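Local coordinates for protein chitinase A (Cycas revoluta, PDB 4MNK) that probably hydrolyses chitin as a plant class V chitinase of glycosyl hydrolase family 18, and binds N-acetylglucosamine oligomers, at residues N85-N90 with L117-P122. Sequence-based numbering, arbitrary orientation.
Sequences NFAKLN and LDYEYP. With NAG (2-acetamido-2-deoxy-beta-D-glucopyranose), chain B.
The end of barrel strand 114-119, which in family 18 chitinases carries the DxDxE motif on this TIM-barrel fold (here finishing D118-Y119-E120), packs through Y119 against F86 of helix 80-90. The two rings form an offset stack, centroids 4.6 Å apart and planes 21° from parallel, and the two side chains run antiparallel alongside one another. Each CB sits over the other's ring: F86 CB lies 3.5 Å from the Y119 ring centroid, almost on the ring normal, while Y119 CB lies toward the rim of F86. On the opposite face of Y119, P122 N lies over the centre. Y119 CG stands anti to the backbone N (chi1 178°), which sets it over a face of the F86 ring. Y119 OH gives a 2.8 Å hydrogen bond to a water that also accepts from N90 ND2. An alanine in place of Y119 would probably open a gap beside F86 and P122 and leave this water without its tyrosine donor. Flanking Y119, D118 and E120 point the other way, into the glycan pocket, where Y192 also binds the sugar; D118 OD1 accepts a nearly straight hydrogen bond from NAG N2 at 3.2 Å.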
ATOM      1  N   ASN A  85      -5.913   5.806  17.189  1.00  8.97           N
ATOM      2  CA  ASN A  85      -6.346   4.545  17.773  1.00  8.79           C
ATOM      3  C   ASN A  85      -5.192   3.581  18.042  1.00  8.12           C
ATOM      4  O   ASN A  85      -5.147   2.969  19.105  1.00  7.46           O
ATOM      5  CB  ASN A  85      -7.438   3.896  16.921  1.00  9.38           C
ATOM      6  CG  ASN A  85      -8.791   4.551  17.113  1.00 10.81           C
ATOM      7  OD1 ASN A  85      -9.007   5.284  18.078  1.00 12.88           O
ATOM      8  ND2 ASN A  85      -9.712   4.288  16.194  1.00 12.14           N
ATOM      9  N   PHE A  86      -4.261   3.457  17.096  1.00  7.64           N
ATOM     10  CA  PHE A  86      -3.058   2.649  17.322  1.00  7.46           C
ATOM     11  C   PHE A  86      -2.242   3.179  18.500  1.00  7.39           C
ATOM     12  O   PHE A  86      -1.751   2.403  19.320  1.00  7.45           O
ATOM     13  CB  PHE A  86      -2.175   2.586  16.074  1.00  7.45           C
ATOM     14  CG  PHE A  86      -2.456   1.410  15.174  1.00  7.20           C
ATOM     15  CD1 PHE A  86      -2.936   1.613  13.886  1.00  7.86           C
ATOM     16  CD2 PHE A  86      -2.219   0.104  15.602  1.00  7.66           C
ATOM     17  CE1 PHE A  86      -3.185   0.536  13.040  1.00  7.91           C
ATOM     18  CE2 PHE A  86      -2.470  -0.977  14.766  1.00  7.79           C
ATOM     19  CZ  PHE A  86      -2.953  -0.759  13.481  1.00  7.65           C
ATOM     20  N   ALA A  87      -2.103   4.501  18.585  1.00  7.61           N
ATOM     21  CA  ALA A  87      -1.335   5.119  19.666  1.00  7.88           C
ATOM     22  C   ALA A  87      -1.967   4.841  21.032  1.00  8.02           C
ATOM     23  O   ALA A  87      -1.259   4.545  21.997  1.00  7.86           O
ATOM     24  CB  ALA A  87      -1.178   6.613  19.428  1.00  8.03           C
ATOM     25  N   LYS A  88      -3.295   4.914  21.108  1.00  8.27           N
ATOM     26  CA  LYS A  88      -4.015   4.586  22.344  1.00  8.79           C
ATOM     27  C   LYS A  88      -3.872   3.105  22.682  1.00  8.45           C
ATOM     28  O   LYS A  88      -3.565   2.742  23.821  1.00  8.99           O
ATOM     29  CB  LYS A  88      -5.497   4.947  22.227  1.00  9.13           C
ATOM     30  CG  LYS A  88      -5.789   6.436  22.329  1.00 10.42           C
ATOM     31  CD  LYS A  88      -7.284   6.730  22.346  1.00 12.42           C
ATOM     32  CE  LYS A  88      -7.908   6.582  20.966  1.00 13.70           C
ATOM     33  NZ  LYS A  88      -9.357   6.929  20.964  1.00 14.91           N
ATOM     34  N   LEU A  89      -4.091   2.261  21.676  1.00  8.13           N
ATOM     35  CA  LEU A  89      -3.983   0.815  21.812  1.00  8.13           C
ATOM     36  C   LEU A  89      -2.626   0.374  22.347  1.00  8.01           C
ATOM     37  O   LEU A  89      -2.546  -0.380  23.318  1.00  7.84           O
ATOM     38  CB  LEU A  89      -4.225   0.152  20.452  1.00  8.25           C
ATOM     39  CG  LEU A  89      -3.827  -1.315  20.284  1.00  8.09           C
ATOM     40  CD1 LEU A  89      -4.643  -2.225  21.181  1.00  8.48           C
ATOM     41  CD2 LEU A  89      -3.972  -1.716  18.831  1.00  8.22           C
ATOM     42  N   ASN A  90      -1.562   0.846  21.704  1.00  8.02           N
ATOM     43  CA  ASN A  90      -0.238   0.278  21.926  1.00  8.33           C
ATOM     44  C   ASN A  90       0.349   0.588  23.302  1.00  8.67           C
ATOM     45  O   ASN A  90       1.260  -0.100  23.756  1.00  8.86           O
ATOM     46  CB  ASN A  90       0.717   0.684  20.801  1.00  8.08           C
ATOM     47  CG  ASN A  90       0.298   0.130  19.447  1.00  7.86           C
ATOM     48  OD1 ASN A  90      -0.482  -0.821  19.365  1.00  8.31           O
ATOM     49  ND2 ASN A  90       0.818   0.724  18.378  1.00  7.81           N
ATOM     50  N   LEU A 117      -1.002  -4.912   9.141  1.00  6.69           N
ATOM     51  CA  LEU A 117      -1.195  -3.701   9.930  1.00  7.02           C
ATOM     52  C   LEU A 117      -0.837  -2.485   9.092  1.00  6.90           C
ATOM     53  O   LEU A 117       0.270  -2.403   8.559  1.00  6.88           O
ATOM     54  CB  LEU A 117      -0.332  -3.736  11.195  1.00  7.42           C
ATOM     55  CG  LEU A 117      -0.456  -4.975  12.085  1.00  8.07           C
ATOM     56  CD1 LEU A 117       0.516  -4.884  13.247  1.00  9.59           C
ATOM     57  CD2 LEU A 117      -1.880  -5.155  12.591  1.00  9.49           C
ATOM     58  N   ASP A 118      -1.781  -1.556   8.963  1.00  6.98           N
ATOM     59  CA  ASP A 118      -1.525  -0.301   8.270  1.00  7.37           C
ATOM     60  C   ASP A 118      -1.613   0.850   9.268  1.00  7.16           C
ATOM     61  O   ASP A 118      -2.696   1.368   9.552  1.00  7.26           O
ATOM     62  CB  ASP A 118      -2.495  -0.114   7.095  1.00  7.68           C
ATOM     63  CG  ASP A 118      -2.146   1.088   6.226  1.00  8.81           C
ATOM     64  OD1 ASP A 118      -2.857   1.323   5.226  1.00 11.55           O
ATOM     65  OD2 ASP A 118      -1.168   1.803   6.536  1.00  9.13           O
ATOM     66  N   TYR A 119      -0.446   1.222   9.790  1.00  7.37           N
ATOM     67  CA  TYR A 119      -0.295   2.221  10.839  1.00  7.41           C
ATOM     68  C   TYR A 119       0.632   3.319  10.329  1.00  7.71           C
ATOM     69  O   TYR A 119       1.827   3.095  10.125  1.00  7.59           O
ATOM     70  CB  TYR A 119       0.287   1.546  12.085  1.00  7.55           C
ATOM     71  CG  TYR A 119       0.571   2.428  13.291  1.00  7.18           C
ATOM     72  CD1 TYR A 119       1.371   1.950  14.324  1.00  7.47           C
ATOM     73  CD2 TYR A 119       0.046   3.720  13.408  1.00  7.28           C
ATOM     74  CE1 TYR A 119       1.639   2.718  15.444  1.00  7.64           C
ATOM     75  CE2 TYR A 119       0.321   4.508  14.529  1.00  7.25           C
ATOM     76  CZ  TYR A 119       1.118   3.995  15.540  1.00  7.27           C
ATOM     77  OH  TYR A 119       1.393   4.751  16.655  1.00  8.37           O
ATOM     78  N   GLU A 120       0.069   4.504  10.122  1.00  8.16           N
ATOM     79  CA  GLU A 120       0.805   5.603   9.511  1.00  8.90           C
ATOM     80  C   GLU A 120       0.835   6.816  10.447  1.00  9.24           C
ATOM     81  O   GLU A 120      -0.070   7.644  10.402  1.00  9.61           O
ATOM     82  CB  GLU A 120       0.189   5.945   8.145  1.00  8.96           C
ATOM     83  CG  GLU A 120       0.230   4.769   7.165  1.00  9.40           C
ATOM     84  CD  GLU A 120      -0.510   5.009   5.856  1.00 10.12           C
ATOM     85  OE1 GLU A 120      -0.606   6.168   5.404  1.00 11.16           O
ATOM     86  OE2 GLU A 120      -0.979   4.020   5.260  1.00  9.59           O
ATOM     87  N   TYR A 121       1.862   6.947  11.292  1.00  9.33           N
ATOM     88  CA  TYR A 121       3.042   6.074  11.354  1.00  9.47           C
ATOM     89  C   TYR A 121       3.439   5.852  12.815  1.00  9.46           C
ATOM     90  O   TYR A 121       3.050   6.641  13.683  1.00  9.71           O
ATOM     91  CB  TYR A 121       4.221   6.715  10.606  1.00  9.81           C
ATOM     92  CG  TYR A 121       3.922   7.018   9.160  1.00  9.98           C
ATOM     93  CD1 TYR A 121       4.134   6.062   8.168  1.00 10.43           C
ATOM     94  CD2 TYR A 121       3.407   8.258   8.787  1.00 10.45           C
ATOM     95  CE1 TYR A 121       3.845   6.340   6.836  1.00 10.83           C
ATOM     96  CE2 TYR A 121       3.111   8.543   7.467  1.00 11.23           C
ATOM     97  CZ  TYR A 121       3.331   7.583   6.498  1.00 11.22           C
ATOM     98  OH  TYR A 121       3.038   7.878   5.189  1.00 12.79           O
ATOM     99  N   PRO A 122       4.215   4.784  13.097  1.00  9.39           N
ATOM    100  CA  PRO A 122       4.711   4.546  14.457  1.00  9.51           C
ATOM    101  C   PRO A 122       5.850   5.501  14.829  1.00  9.77           C
ATOM    102  O   PRO A 122       7.010   5.092  14.952  1.00  9.89           O
ATOM    103  CB  PRO A 122       5.187   3.092  14.410  1.00  9.42           C
ATOM    104  CG  PRO A 122       5.530   2.857  12.976  1.00  9.17           C
ATOM    105  CD  PRO A 122       4.546   3.667  12.190  1.00  9.46           C
TER
HETATM  106  C1  NAG B   1      -1.592   5.191   1.711  1.00 17.47           C
HETATM  107  C2  NAG B   1      -2.650   4.268   2.333  1.00 17.03           C
HETATM  108  C3  NAG B   1      -3.940   4.256   1.510  1.00 17.19           C
HETATM  109  C4  NAG B   1      -4.375   5.646   1.037  1.00 17.47           C
HETATM  110  C5  NAG B   1      -3.179   6.402   0.445  1.00 18.03           C
HETATM  111  C6  NAG B   1      -3.525   7.815  -0.028  1.00 19.13           C
HETATM  112  C7  NAG B   1      -1.637   2.125   1.554  1.00 15.59           C
HETATM  113  C8  NAG B   1      -1.233   0.741   1.971  1.00 15.10           C
HETATM  114  N2  NAG B   1      -2.175   2.897   2.509  1.00 15.94           N
HETATM  115  O1  NAG B   1      -0.518   5.352   2.609  1.00 17.89           O
HETATM  116  O3  NAG B   1      -4.973   3.645   2.256  1.00 17.75           O
HETATM  117  O4  NAG B   1      -5.379   5.486   0.058  1.00 16.78           O
HETATM  118  O5  NAG B   1      -2.146   6.461   1.409  1.00 17.79           O
HETATM  119  O6  NAG B   1      -3.973   8.604   1.051  1.00 20.32           O
HETATM  120  O7  NAG B   1      -1.460   2.483   0.388  1.00 15.13           O
HETATM  121  O   HOH W   1       2.351   3.214  18.775  1.00  8.75           O